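Local coordinates for CHAD domain protein (Streptomyces chartreusis, PDB 6RN5) that probably binds polyphosphate, and also binds copper(II) ions, within an all-helical CHAD fold, at residues Leu113-Leu116 with His117-Gly121; Ala177-Asp180 with Arg181-Leu185; Pro334-Ala337 with Pro338-Tyr342; Tyr342-Gly345 with Val346-Ala349. All blocks are in the same frame, centred on the assembly; numbering follows the deposited sequence.

Contact 1 (Leu113-Leu116 with His117-Gly121)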
ATOM      1  N   LEU A 113      14.454  -8.268  -4.090  1.00 31.44           N
ATOM      2  CA  LEU A 113      14.104  -9.053  -5.305  1.00 35.22           C
ATOM      3  C   LEU A 113      12.815  -9.854  -5.153  1.00 35.70           C
ATOM      4  O   LEU A 113      11.976  -9.828  -6.045  1.00 37.68           O
ATOM      5  CB  LEU A 113      15.244  -9.960  -5.762  1.00 35.92           C
ATOM      6  CG  LEU A 113      16.486  -9.132  -6.160  1.00 39.53           C
ATOM      7  CD1 LEU A 113      17.678 -10.025  -6.508  1.00 43.43           C
ATOM      8  CD2 LEU A 113      16.231  -8.195  -7.343  1.00 40.97           C
ATOM      9  N   ASN A 114      12.621 -10.496  -4.013  1.00 36.95           N
ATOM     10  CA  ASN A 114      11.339 -11.141  -3.717  1.00 39.71           C
ATOM     11  C   ASN A 114      10.181 -10.149  -3.846  1.00 41.13           C
ATOM     12  O   ASN A 114       9.216 -10.443  -4.513  1.00 36.79           O
ATOM     13  CB  ASN A 114      11.333 -11.766  -2.318  1.00 39.79           C
ATOM     14  CG  ASN A 114      12.180 -13.015  -2.239  1.00 44.44           C
ATOM     15  OD1 ASN A 114      12.383 -13.714  -3.239  1.00 53.52           O
ATOM     16  ND2 ASN A 114      12.710 -13.281  -1.077  1.00 42.27           N
ATOM     17  N   ALA A 115      10.310  -8.964  -3.245  1.00 41.62           N
ATOM     18  CA  ALA A 115       9.211  -8.025  -3.238  1.00 38.68           C
ATOM     19  C   ALA A 115       8.861  -7.555  -4.647  1.00 39.38           C
ATOM     20  O   ALA A 115       7.694  -7.468  -4.984  1.00 36.55           O
ATOM     21  CB  ALA A 115       9.505  -6.860  -2.310  1.00 40.44           C
ATOM     22  N   LEU A 116       9.861  -7.286  -5.482  1.00 40.59           N
ATOM     23  CA  LEU A 116       9.622  -6.891  -6.882  1.00 42.13           C
ATOM     24  C   LEU A 116       8.902  -7.948  -7.757  1.00 44.44           C
ATOM     25  O   LEU A 116       8.108  -7.606  -8.664  1.00 40.96           O
ATOM     26  CB  LEU A 116      10.948  -6.554  -7.576  1.00 42.62           C
ATOM     27  CG  LEU A 116      11.610  -5.197  -7.296  1.00 45.54           C
ATOM     28  CD1 LEU A 116      13.006  -5.235  -7.888  1.00 44.50           C
ATOM     29  CD2 LEU A 116      10.818  -4.012  -7.847  1.00 41.89           C
ATOM     30  N   HIS A 117       9.268  -9.201  -7.535  1.00 43.48           N
ATOM     31  CA  HIS A 117       8.661 -10.335  -8.215  1.00 55.20           C
ATOM     32  C   HIS A 117       7.192 -10.365  -7.830  1.00 50.59           C
ATOM     33  O   HIS A 117       6.319 -10.391  -8.699  1.00 48.74           O
ATOM     34  CB  HIS A 117       9.341 -11.670  -7.836  1.00 62.72           C
ATOM     35  CG  HIS A 117      10.559 -12.009  -8.658  1.00 79.07           C
ATOM     36  ND1 HIS A 117      10.606 -11.869 -10.033  1.00 90.02           N
ATOM     37  CD2 HIS A 117      11.764 -12.526  -8.296  1.00 89.60           C
ATOM     38  CE1 HIS A 117      11.793 -12.256 -10.477  1.00 89.51           C
ATOM     39  NE2 HIS A 117      12.512 -12.666  -9.445  1.00 90.86           N
ATOM     40  N   ARG A 118       6.946 -10.289  -6.528  1.00 45.27           N
ATOM     41  CA  ARG A 118       5.590 -10.207  -5.978  1.00 44.65           C
ATOM     42  C   ARG A 118       4.800  -9.026  -6.533  1.00 46.38           C
ATOM     43  O   ARG A 118       3.666  -9.172  -7.020  1.00 47.33           O
ATOM     44  CB  ARG A 118       5.682 -10.126  -4.460  1.00 48.12           C
ATOM     45  CG  ARG A 118       4.388  -9.803  -3.767  1.00 47.28           C
ATOM     46  CD  ARG A 118       4.449 -10.152  -2.294  1.00 48.98           C
ATOM     47  NE  ARG A 118       5.473  -9.411  -1.550  1.00 51.32           N
ATOM     48  CZ  ARG A 118       5.431  -8.105  -1.267  1.00 46.26           C
ATOM     49  NH1 ARG A 118       4.410  -7.343  -1.677  1.00 43.98           N
ATOM     50  NH2 ARG A 118       6.421  -7.557  -0.555  1.00 45.16           N
ATOM     51  N   LEU A 119       5.395  -7.847  -6.489  1.00 45.48           N
ATOM     52  CA  LEU A 119       4.716  -6.645  -6.949  1.00 43.78           C
ATOM     53  C   LEU A 119       4.493  -6.589  -8.479  1.00 50.27           C
ATOM     54  O   LEU A 119       3.725  -5.740  -8.978  1.00 44.29           O
ATOM     55  CB  LEU A 119       5.514  -5.414  -6.529  1.00 43.52           C
ATOM     56  CG  LEU A 119       5.600  -5.197  -5.035  1.00 42.72           C
ATOM     57  CD1 LEU A 119       6.768  -4.270  -4.700  1.00 44.09           C
ATOM     58  CD2 LEU A 119       4.275  -4.660  -4.528  1.00 44.03           C
ATOM     59  N   SER A 120       5.174  -7.444  -9.227  1.00 52.63           N
ATOM     60  CA  SER A 120       4.883  -7.554 -10.645  1.00 65.11           C
ATOM     61  C   SER A 120       3.616  -8.401 -10.812  1.00 77.71           C
ATOM     62  O   SER A 120       2.682  -7.993 -11.510  1.00 89.00           O
ATOM     63  CB  SER A 120       6.079  -8.115 -11.396  1.00 58.95           C
ATOM     64  OG  SER A 120       7.127  -7.160 -11.348  1.00 60.81           O
ATOM     65  N   GLY A 121       3.564  -9.542 -10.120  1.00 82.91           N
ATOM     66  CA  GLY A 121       2.340 -10.356 -10.033  1.00 82.02           C
ATOM     67  C   GLY A 121       2.448 -11.581 -10.909  1.00 80.31           C
ATOM     68  O   GLY A 121       3.547 -12.096 -11.109  1.00 78.20           O
TER

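Contact 2 (Ala177-Asp180 with Arg181-Leu185)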
ATOM      1  N   ALA A 177      17.857  -5.244 -11.416  1.00 31.32           N
ATOM      2  CA  ALA A 177      19.230  -5.316 -11.830  1.00 34.06           C
ATOM      3  C   ALA A 177      20.072  -4.176 -11.180  1.00 34.49           C
ATOM      4  O   ALA A 177      21.257  -4.360 -10.823  1.00 32.87           O
ATOM      5  CB  ALA A 177      19.295  -5.230 -13.341  1.00 35.80           C
ATOM      6  N   LEU A 178      19.470  -3.005 -11.057  1.00 28.94           N
ATOM      7  CA  LEU A 178      20.133  -1.882 -10.384  1.00 30.59           C
ATOM      8  C   LEU A 178      20.478  -2.223  -8.918  1.00 30.15           C
ATOM      9  O   LEU A 178      21.593  -2.062  -8.479  1.00 30.61           O
ATOM     10  CB  LEU A 178      19.248  -0.644 -10.466  1.00 29.43           C
ATOM     11  CG  LEU A 178      19.797   0.615  -9.809  1.00 31.76           C
ATOM     12  CD1 LEU A 178      21.034   1.088 -10.548  1.00 34.14           C
ATOM     13  CD2 LEU A 178      18.722   1.691  -9.800  1.00 33.63           C
ATOM     14  N   LEU A 179      19.503  -2.718  -8.182  1.00 29.55           N
ATOM     15  CA  LEU A 179      19.704  -3.105  -6.801  1.00 30.61           C
ATOM     16  C   LEU A 179      20.663  -4.302  -6.668  1.00 29.98           C
ATOM     17  O   LEU A 179      21.484  -4.373  -5.751  1.00 28.35           O
ATOM     18  CB  LEU A 179      18.353  -3.424  -6.164  1.00 28.56           C
ATOM     19  CG  LEU A 179      17.431  -2.207  -5.995  1.00 29.25           C
ATOM     20  CD1 LEU A 179      16.021  -2.660  -5.744  1.00 28.73           C
ATOM     21  CD2 LEU A 179      17.869  -1.299  -4.851  1.00 29.96           C
ATOM     22  N   ASP A 180      20.531  -5.277  -7.547  1.00 31.01           N
ATOM     23  CA  ASP A 180      21.485  -6.368  -7.563  1.00 32.06           C
ATOM     24  C   ASP A 180      22.938  -5.862  -7.706  1.00 34.98           C
ATOM     25  O   ASP A 180      23.820  -6.261  -6.952  1.00 31.75           O
ATOM     26  CB  ASP A 180      21.115  -7.318  -8.701  1.00 38.17           C
ATOM     27  CG  ASP A 180      21.950  -8.581  -8.723  1.00 38.30           C
ATOM     28  OD1 ASP A 180      22.902  -8.737  -7.966  1.00 47.85           O
ATOM     29  OD2 ASP A 180      21.644  -9.438  -9.533  1.00 54.00           O
ATOM     30  N   ARG A 181      23.172  -4.950  -8.653  1.00 35.71           N
ATOM     31  CA  ARG A 181      24.479  -4.337  -8.808  1.00 39.30           C
ATOM     32  C   ARG A 181      24.902  -3.576  -7.559  1.00 35.55           C
ATOM     33  O   ARG A 181      25.971  -3.817  -7.023  1.00 34.44           O
ATOM     34  CB  ARG A 181      24.517  -3.396 -10.038  1.00 45.04           C
ATOM     35  CG  ARG A 181      25.881  -2.755 -10.294  1.00 51.95           C
ATOM     36  CD  ARG A 181      25.929  -1.840 -11.531  1.00 64.33           C
ATOM     37  NE  ARG A 181      26.706  -0.614 -11.237  1.00 77.19           N
ATOM     38  CZ  ARG A 181      28.040  -0.443 -11.364  1.00 76.58           C
ATOM     39  NH1 ARG A 181      28.826  -1.424 -11.830  1.00 71.41           N
ATOM     40  NH2 ARG A 181      28.596   0.745 -11.025  1.00 64.14           N
ATOM     41  N   GLN A 182      24.070  -2.663  -7.091  1.00 32.22           N
ATOM     42  CA  GLN A 182      24.427  -1.831  -5.954  1.00 33.76           C
ATOM     43  C   GLN A 182      24.668  -2.582  -4.636  1.00 32.85           C
ATOM     44  O   GLN A 182      25.642  -2.364  -3.943  1.00 30.14           O
ATOM     45  CB  GLN A 182      23.386  -0.744  -5.769  1.00 35.91           C
ATOM     46  CG  GLN A 182      23.458   0.328  -6.871  1.00 39.84           C
ATOM     47  CD  GLN A 182      22.470   1.465  -6.622  1.00 43.95           C
ATOM     48  OE1 GLN A 182      21.655   1.424  -5.653  1.00 39.46           O
ATOM     49  NE2 GLN A 182      22.522   2.489  -7.490  1.00 38.12           N
ATOM     50  N   LEU A 183      23.760  -3.468  -4.308  1.00 34.77           N
ATOM     51  CA  LEU A 183      23.873  -4.249  -3.089  1.00 33.40           C
ATOM     52  C   LEU A 183      24.940  -5.323  -3.166  1.00 29.91           C
ATOM     53  O   LEU A 183      25.518  -5.683  -2.153  1.00 29.36           O
ATOM     54  CB  LEU A 183      22.510  -4.815  -2.721  1.00 33.38           C
ATOM     55  CG  LEU A 183      21.556  -3.687  -2.246  1.00 35.01           C
ATOM     56  CD1 LEU A 183      20.106  -4.152  -2.224  1.00 36.85           C
ATOM     57  CD2 LEU A 183      21.938  -3.202  -0.840  1.00 36.35           C
ATOM     58  N   THR A 184      25.241  -5.806  -4.351  1.00 30.78           N
ATOM     59  CA  THR A 184      26.340  -6.735  -4.524  1.00 30.55           C
ATOM     60  C   THR A 184      27.678  -6.076  -4.312  1.00 31.54           C
ATOM     61  O   THR A 184      28.551  -6.623  -3.653  1.00 30.22           O
ATOM     62  CB  THR A 184      26.333  -7.355  -5.916  1.00 31.73           C
ATOM     63  OG1 THR A 184      25.149  -8.140  -6.029  1.00 33.01           O
ATOM     64  CG2 THR A 184      27.540  -8.304  -6.099  1.00 33.14           C
ATOM     65  N   LEU A 185      27.853  -4.896  -4.888  1.00 32.55           N
ATOM     66  CA  LEU A 185      29.024  -4.108  -4.576  1.00 33.12           C
ATOM     67  C   LEU A 185      29.170  -3.882  -3.090  1.00 32.31           C
ATOM     68  O   LEU A 185      30.286  -4.008  -2.560  1.00 32.84           O
ATOM     69  CB  LEU A 185      29.035  -2.754  -5.321  1.00 32.87           C
ATOM     70  CG  LEU A 185      29.242  -2.913  -6.829  1.00 34.38           C
ATOM     71  CD1 LEU A 185      28.935  -1.595  -7.545  1.00 36.35           C
ATOM     72  CD2 LEU A 185      30.645  -3.435  -7.135  1.00 35.20           C
TER

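Contact 3 (Pro334-Ala337 with Pro338-Tyr342)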
ATOM      1  N   PRO A 334      21.967   8.533 -10.589  1.00 37.24           N
ATOM      2  CA  PRO A 334      21.800   9.395 -11.773  1.00 36.28           C
ATOM      3  C   PRO A 334      21.609   8.563 -13.032  1.00 37.50           C
ATOM      4  O   PRO A 334      22.027   7.400 -13.077  1.00 34.50           O
ATOM      5  CB  PRO A 334      23.076  10.208 -11.809  1.00 41.06           C
ATOM      6  CG  PRO A 334      24.072   9.441 -11.012  1.00 42.74           C
ATOM      7  CD  PRO A 334      23.332   8.552 -10.042  1.00 37.19           C
ATOM      8  N   ARG A 335      20.909   9.138 -14.005  1.00 40.74           N
ATOM      9  CA  ARG A 335      20.639   8.512 -15.313  1.00 42.13           C
ATOM     10  C   ARG A 335      19.720   7.269 -15.284  1.00 39.31           C
ATOM     11  O   ARG A 335      19.653   6.544 -16.237  1.00 37.89           O
ATOM     12  CB  ARG A 335      21.953   8.193 -16.069  1.00 45.93           C
ATOM     13  CG  ARG A 335      22.741   9.429 -16.579  1.00 54.23           C
ATOM     14  CD  ARG A 335      23.949   8.995 -17.440  1.00 54.98           C
ATOM     15  NE  ARG A 335      24.694   8.060 -16.617  1.00 62.09           N
ATOM     16  CZ  ARG A 335      24.804   6.739 -16.774  1.00 64.56           C
ATOM     17  NH1 ARG A 335      24.314   6.110 -17.853  1.00 65.34           N
ATOM     18  NH2 ARG A 335      25.487   6.054 -15.841  1.00 56.53           N
ATOM     19  N   ILE A 336      18.956   7.019 -14.235  1.00 37.37           N
ATOM     20  CA  ILE A 336      18.045   5.904 -14.368  1.00 35.69           C
ATOM     21  C   ILE A 336      16.832   6.353 -15.133  1.00 34.90           C
ATOM     22  O   ILE A 336      16.465   7.522 -15.100  1.00 28.61           O
ATOM     23  CB  ILE A 336      17.641   5.268 -13.027  1.00 40.48           C
ATOM     24  CG1 ILE A 336      16.999   6.313 -12.081  1.00 39.31           C
ATOM     25  CG2 ILE A 336      18.871   4.574 -12.445  1.00 41.79           C
ATOM     26  CD1 ILE A 336      16.469   5.702 -10.802  1.00 41.53           C
ATOM     27  N   ALA A 337      16.231   5.387 -15.823  1.00 35.57           N
ATOM     28  CA  ALA A 337      14.991   5.591 -16.601  1.00 36.84           C
ATOM     29  C   ALA A 337      13.795   5.867 -15.654  1.00 33.84           C
ATOM     30  O   ALA A 337      13.795   5.380 -14.544  1.00 32.23           O
ATOM     31  CB  ALA A 337      14.717   4.333 -17.441  1.00 34.60           C
ATOM     32  N   PRO A 338      12.787   6.650 -16.100  1.00 35.68           N
ATOM     33  CA  PRO A 338      11.575   6.890 -15.311  1.00 32.66           C
ATOM     34  C   PRO A 338      10.880   5.590 -14.865  1.00 32.57           C
ATOM     35  O   PRO A 338      10.416   5.510 -13.746  1.00 30.33           O
ATOM     36  CB  PRO A 338      10.681   7.676 -16.272  1.00 34.42           C
ATOM     37  CG  PRO A 338      11.680   8.459 -17.078  1.00 40.88           C
ATOM     38  CD  PRO A 338      12.792   7.463 -17.330  1.00 37.73           C
ATOM     39  N   ALA A 339      10.815   4.591 -15.739  1.00 26.90           N
ATOM     40  CA  ALA A 339      10.170   3.355 -15.411  1.00 28.85           C
ATOM     41  C   ALA A 339      10.881   2.659 -14.237  1.00 30.25           C
ATOM     42  O   ALA A 339      10.253   1.991 -13.415  1.00 29.20           O
ATOM     43  CB  ALA A 339      10.129   2.450 -16.639  1.00 28.28           C
ATOM     44  N   THR A 340      12.203   2.830 -14.163  1.00 30.88           N
ATOM     45  CA  THR A 340      12.982   2.222 -13.094  1.00 30.61           C
ATOM     46  C   THR A 340      12.673   2.949 -11.782  1.00 29.96           C
ATOM     47  O   THR A 340      12.392   2.326 -10.778  1.00 26.22           O
ATOM     48  CB  THR A 340      14.465   2.299 -13.457  1.00 32.00           C
ATOM     49  OG1 THR A 340      14.650   1.581 -14.677  1.00 33.29           O
ATOM     50  CG2 THR A 340      15.320   1.687 -12.376  1.00 32.07           C
ATOM     51  N   ALA A 341      12.662   4.278 -11.812  1.00 29.51           N
ATOM     52  CA  ALA A 341      12.338   5.040 -10.614  1.00 28.29           C
ATOM     53  C   ALA A 341      10.905   4.765 -10.152  1.00 29.49           C
ATOM     54  O   ALA A 341      10.587   4.776  -8.962  1.00 32.55           O
ATOM     55  CB  ALA A 341      12.544   6.507 -10.896  1.00 28.16           C
ATOM     56  N   TYR A 342      10.028   4.523 -11.101  1.00 27.98           N
ATOM     57  CA  TYR A 342       8.627   4.282 -10.775  1.00 26.80           C
ATOM     58  C   TYR A 342       8.521   2.990 -10.046  1.00 25.27           C
ATOM     59  O   TYR A 342       7.855   2.920  -9.042  1.00 26.12           O
ATOM     60  CB  TYR A 342       7.831   4.278 -12.077  1.00 28.25           C
ATOM     61  CG  TYR A 342       6.353   3.887 -12.038  1.00 27.94           C
ATOM     62  CD1 TYR A 342       5.958   2.532 -11.985  1.00 26.06           C
ATOM     63  CD2 TYR A 342       5.374   4.858 -12.171  1.00 27.07           C
ATOM     64  CE1 TYR A 342       4.616   2.186 -12.014  1.00 28.56           C
ATOM     65  CE2 TYR A 342       4.032   4.528 -12.216  1.00 28.28           C
ATOM     66  CZ  TYR A 342       3.662   3.198 -12.151  1.00 28.68           C
ATOM     67  OH  TYR A 342       2.342   2.907 -12.174  1.00 28.94           O
TER
HETATM   68  O   HOH W   1      17.189   2.441 -15.383  1.00 34.94           O

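Contact 4 (Tyr342-Gly345 with Val346-Ala349). With CU (copper (II) ion), chain B.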
ATOM      1  N   TYR A 342      10.028   4.523 -11.101  1.00 27.98           N
ATOM      2  CA  TYR A 342       8.627   4.282 -10.775  1.00 26.80           C
ATOM      3  C   TYR A 342       8.521   2.990 -10.046  1.00 25.27           C
ATOM      4  O   TYR A 342       7.855   2.920  -9.042  1.00 26.12           O
ATOM      5  CB  TYR A 342       7.831   4.278 -12.077  1.00 28.25           C
ATOM      6  CG  TYR A 342       6.353   3.887 -12.038  1.00 27.94           C
ATOM      7  CD1 TYR A 342       5.958   2.532 -11.985  1.00 26.06           C
ATOM      8  CD2 TYR A 342       5.374   4.858 -12.171  1.00 27.07           C
ATOM      9  CE1 TYR A 342       4.616   2.186 -12.014  1.00 28.56           C
ATOM     10  CE2 TYR A 342       4.032   4.528 -12.216  1.00 28.28           C
ATOM     11  CZ  TYR A 342       3.662   3.198 -12.151  1.00 28.68           C
ATOM     12  OH  TYR A 342       2.342   2.907 -12.174  1.00 28.94           O
ATOM     13  N   ALA A 343       9.228   1.961 -10.507  1.00 26.05           N
ATOM     14  CA  ALA A 343       9.219   0.711  -9.807  1.00 29.15           C
ATOM     15  C   ALA A 343       9.761   0.837  -8.385  1.00 31.00           C
ATOM     16  O   ALA A 343       9.262   0.203  -7.465  1.00 31.70           O
ATOM     17  CB  ALA A 343      10.036  -0.329 -10.559  1.00 29.00           C
ATOM     18  N   LEU A 344      10.822   1.615  -8.232  1.00 29.51           N
ATOM     19  CA  LEU A 344      11.442   1.796  -6.960  1.00 28.97           C
ATOM     20  C   LEU A 344      10.534   2.539  -6.013  1.00 28.09           C
ATOM     21  O   LEU A 344      10.561   2.265  -4.829  1.00 28.66           O
ATOM     22  CB  LEU A 344      12.760   2.555  -7.126  1.00 30.14           C
ATOM     23  CG  LEU A 344      13.854   1.801  -7.870  1.00 31.59           C
ATOM     24  CD1 LEU A 344      14.998   2.770  -8.159  1.00 30.14           C
ATOM     25  CD2 LEU A 344      14.339   0.654  -7.019  1.00 32.64           C
ATOM     26  N   GLY A 345       9.749   3.486  -6.519  1.00 28.22           N
ATOM     27  CA  GLY A 345       8.692   4.129  -5.702  1.00 30.08           C
ATOM     28  C   GLY A 345       7.685   3.155  -5.079  1.00 30.91           C
ATOM     29  O   GLY A 345       7.320   3.283  -3.907  1.00 25.56           O
ATOM     30  N   VAL A 346       7.258   2.175  -5.879  1.00 27.41           N
ATOM     31  CA  VAL A 346       6.328   1.164  -5.449  1.00 29.30           C
ATOM     32  C   VAL A 346       6.964   0.292  -4.375  1.00 28.93           C
ATOM     33  O   VAL A 346       6.363  -0.030  -3.345  1.00 29.80           O
ATOM     34  CB  VAL A 346       5.922   0.259  -6.642  1.00 31.37           C
ATOM     35  CG1 VAL A 346       5.002  -0.848  -6.203  1.00 31.55           C
ATOM     36  CG2 VAL A 346       5.183   1.069  -7.701  1.00 33.68           C
ATOM     37  N   LEU A 347       8.202  -0.095  -4.642  1.00 29.63           N
ATOM     38  CA  LEU A 347       8.967  -0.944  -3.738  1.00 31.49           C
ATOM     39  C   LEU A 347       9.264  -0.296  -2.379  1.00 29.02           C
ATOM     40  O   LEU A 347       9.196  -0.936  -1.358  1.00 29.72           O
ATOM     41  CB  LEU A 347      10.249  -1.322  -4.439  1.00 32.27           C
ATOM     42  CG  LEU A 347      11.197  -2.270  -3.782  1.00 33.96           C
ATOM     43  CD1 LEU A 347      10.479  -3.579  -3.493  1.00 39.04           C
ATOM     44  CD2 LEU A 347      12.347  -2.453  -4.764  1.00 36.33           C
ATOM     45  N   HIS A 348       9.612   0.975  -2.376  1.00 30.48           N
ATOM     46  CA  HIS A 348       9.726   1.719  -1.128  1.00 27.83           C
ATOM     47  C   HIS A 348       8.423   1.725  -0.364  1.00 27.98           C
ATOM     48  O   HIS A 348       8.424   1.517   0.845  1.00 28.81           O
ATOM     49  CB  HIS A 348      10.187   3.156  -1.393  1.00 29.63           C
ATOM     50  CG  HIS A 348      10.115   4.048  -0.188  1.00 30.53           C
ATOM     51  ND1 HIS A 348       8.996   4.794   0.113  1.00 31.59           N
ATOM     52  CD2 HIS A 348      11.020   4.301   0.794  1.00 28.43           C
ATOM     53  CE1 HIS A 348       9.227   5.483   1.228  1.00 33.64           C
ATOM     54  NE2 HIS A 348      10.446   5.189   1.663  1.00 29.36           N
ATOM     55  N   ALA A 349       7.309   1.933  -1.061  1.00 26.84           N
ATOM     56  CA  ALA A 349       6.013   1.980  -0.429  1.00 27.96           C
ATOM     57  C   ALA A 349       5.636   0.619   0.159  1.00 30.74           C
ATOM     58  O   ALA A 349       5.202   0.509   1.329  1.00 28.25           O
ATOM     59  CB  ALA A 349       4.959   2.429  -1.445  1.00 27.01           C
TER
HETATM   60 CU    CU B 401      11.246   6.367   3.124  1.00 31.38          CU
HETATM   61  O   HOH W   2       7.112   5.126  -1.654  1.00 38.25           O

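Contact 1 (Leu113-Leu116 with His117-Gly121)
The carbonyl oxygen of L116 takes two bonds from S120. The hydroxyl OG of S120 donates to L116 O at 2.9 Å, from 21° off the carbonyl plane. The backbone N of S120 also reaches L116 O, but that bond is weak. The hydroxyl can fold back because OG stands beside the backbone N of S120 (chi1 -67°). Next to it, L119 N donates to A115 O at 2.8 Å. The L119 side chain lies close over that oxygen, with L119 CG 3.1 Å from A115 O. R118 N donates to N114 O at 3.0 Å. The backbone bonds are the i to i+4 bonds of the C-terminal part of helix 82-120, one of the long helices of the CHAD fold. The R118 chain bends at chi3 (62°). This carries NH2 back along the helix, to 3.6 Å from A115 CB, with A115 O over one face of the guanidinium. There R118 NH2 forms a salt bridge with D350 of helix 338-366, against which A115 also packs. H117 leans back obliquely, its CD2 3.5 Å from L113 O. L116 and L119 pack on I261 and L260 of the second subunit, respectively.

Contact 2 (Ala177-Asp180 with Arg181-Leu185)
D180 with T184, and L178 with Q182, are i to i+4 pairs within helix 170-198, so the contact is local packing along a single helix. L178 and Q182 lie side by side and point the same way. CD1 of L178 rests 3.7 Å from NE2 of Q182, a methyl alongside the amide end. The extended Q182 chain also runs close past a backbone oxygen, with Q182 CG 3.4 Å from L178 O. The amide nitrogen NE2 of Q182 is hydrogen-bonded to T333, in the loop after helix 305-331. Backbone bonds keep the usual helical pattern, as in L183 N to L179 O at 2.8 Å. In the fold, this helix lies beside helix 82-120 and near the N-terminal end of helix 338-366. L183 packs on Y105 and L112 of helix 82-120, and L179 on L344 and L347 of helix 338-366. On the D180 side, the T184 hydroxyl turns back onto its own helix, OG1 lying beside the backbone N (chi1 -65°). It bonds to D180 O, though the modelled length is very short and should be read with caution. T184 N bonds to the same D180 O at 3.0 Å. The D180 carboxylate also comes near, with OD1 3.0 Å from T184 OG1.

Contact 3 (Pro334-Ala337 with Pro338-Tyr342)
A337 O receives the first backbone bonds of helix 338-366. A341 N donates to A337 O at 3.2 Å, fairly straight (164°) and in the carbonyl plane. T340 N also approaches A337 O, at 3.0 Å, but its angle is poor and the bond is weak. A water also joins A337 and T340. It accepts from A337 N at 3.1 Å and is hydrogen-bonded to T340 OG1 at 2.8 Å. The T340 side chain carries OG1 beside its own backbone N (chi1 -60°), and T340 CB lies 3.3 Å from A337 O. A337 is the N-cap, and T340 is the third residue of the helix. In a capping box the side chain at this position would bond directly to the N-cap NH. Here a water bridges T340 OG1 and the N-cap NH, and A337 has no side-chain acceptor, so this is not a capping box. P338 takes the first helical position, where a proline has no NH to satisfy. Its CD lies 3.7 Å from A337 CB. I336 precedes the N-cap, and A341 is the fourth residue of the helix. Their apolar contact, I336 CD1 to A341 CB at 4.0 Å, is a hydrophobic staple across the helix start. CG1 of I336 sits between the backbone N and the carbonyl carbon (chi1 57°), which lets CD1 extend to A341. I336 also packs on L178 of helix 170-198. P338 and A341 pack on A341 and P338 of the second subunit, respectively.

Contact 4 (Tyr342-Gly345 with Val346-Ala349)
The backbone of Y342 to A349 is regular helix, with i to i+4 bonds such as H348 N to L344 O at 2.9 Å and a weaker one from V346 N to Y342 O. H348 carries the metal contact. Its CG is anti to the backbone N (chi1 171°), which swings the imidazole away from the preceding turn. NE2 of H348 binds a copper ion at 2.0 Å. On the other ring nitrogen, H348 ND1 donates to a water at 2.6 Å that lies in the ring plane at its edge. This water in turn donates to G345 O at 2.9 Å. G345 O is thus held twice, since A349 N bonds to it as well. The water-mediated link to G345 O probably helps fix the ring rotation, making G345 a second-shell residue of the metal site. The copper site is completed in part by H262 and H271. The H262 ring meets that of H348 with the planes at about 75°. Helix 338-366 thus supplies one ligand, H348, from a buried stretch of this all-helical fold, while H262 and H271 come from the segment that leads into helix 274-295. On the apolar side, CD2 of L344 touches CD2 of L347 at 4.3 Å. L347 packs on L112, A115, L116 and L119 of helix 82-120. CG2 of V346 approaches CE1 of Y342 obliquely, at 4.5 Å. Y342 packs on H348 of the second subunit.

All four contacts are local, and none closes a loop between distant parts of the chain. They run in series from the N terminus, with contact 1 on helix 82-120 and contact 2 on helix 170-198. Contact 3 follows where the loop after helix 305-331 turns into helix 338-366, and contact 4 lies just beyond it on that helix. Nothing nests or crosses; contacts 3 and 4 share Y342. Contacts 1 and 2 do not touch, and their nearest atoms are about 5 Å apart. Contact 4 joins them, packing on helix 82-120 at contact 1 and on helix 170-198 at contact 2. Contact 2 also packs on the loop of contact 3. Contacts 1, 3 and 4 reach the second subunit.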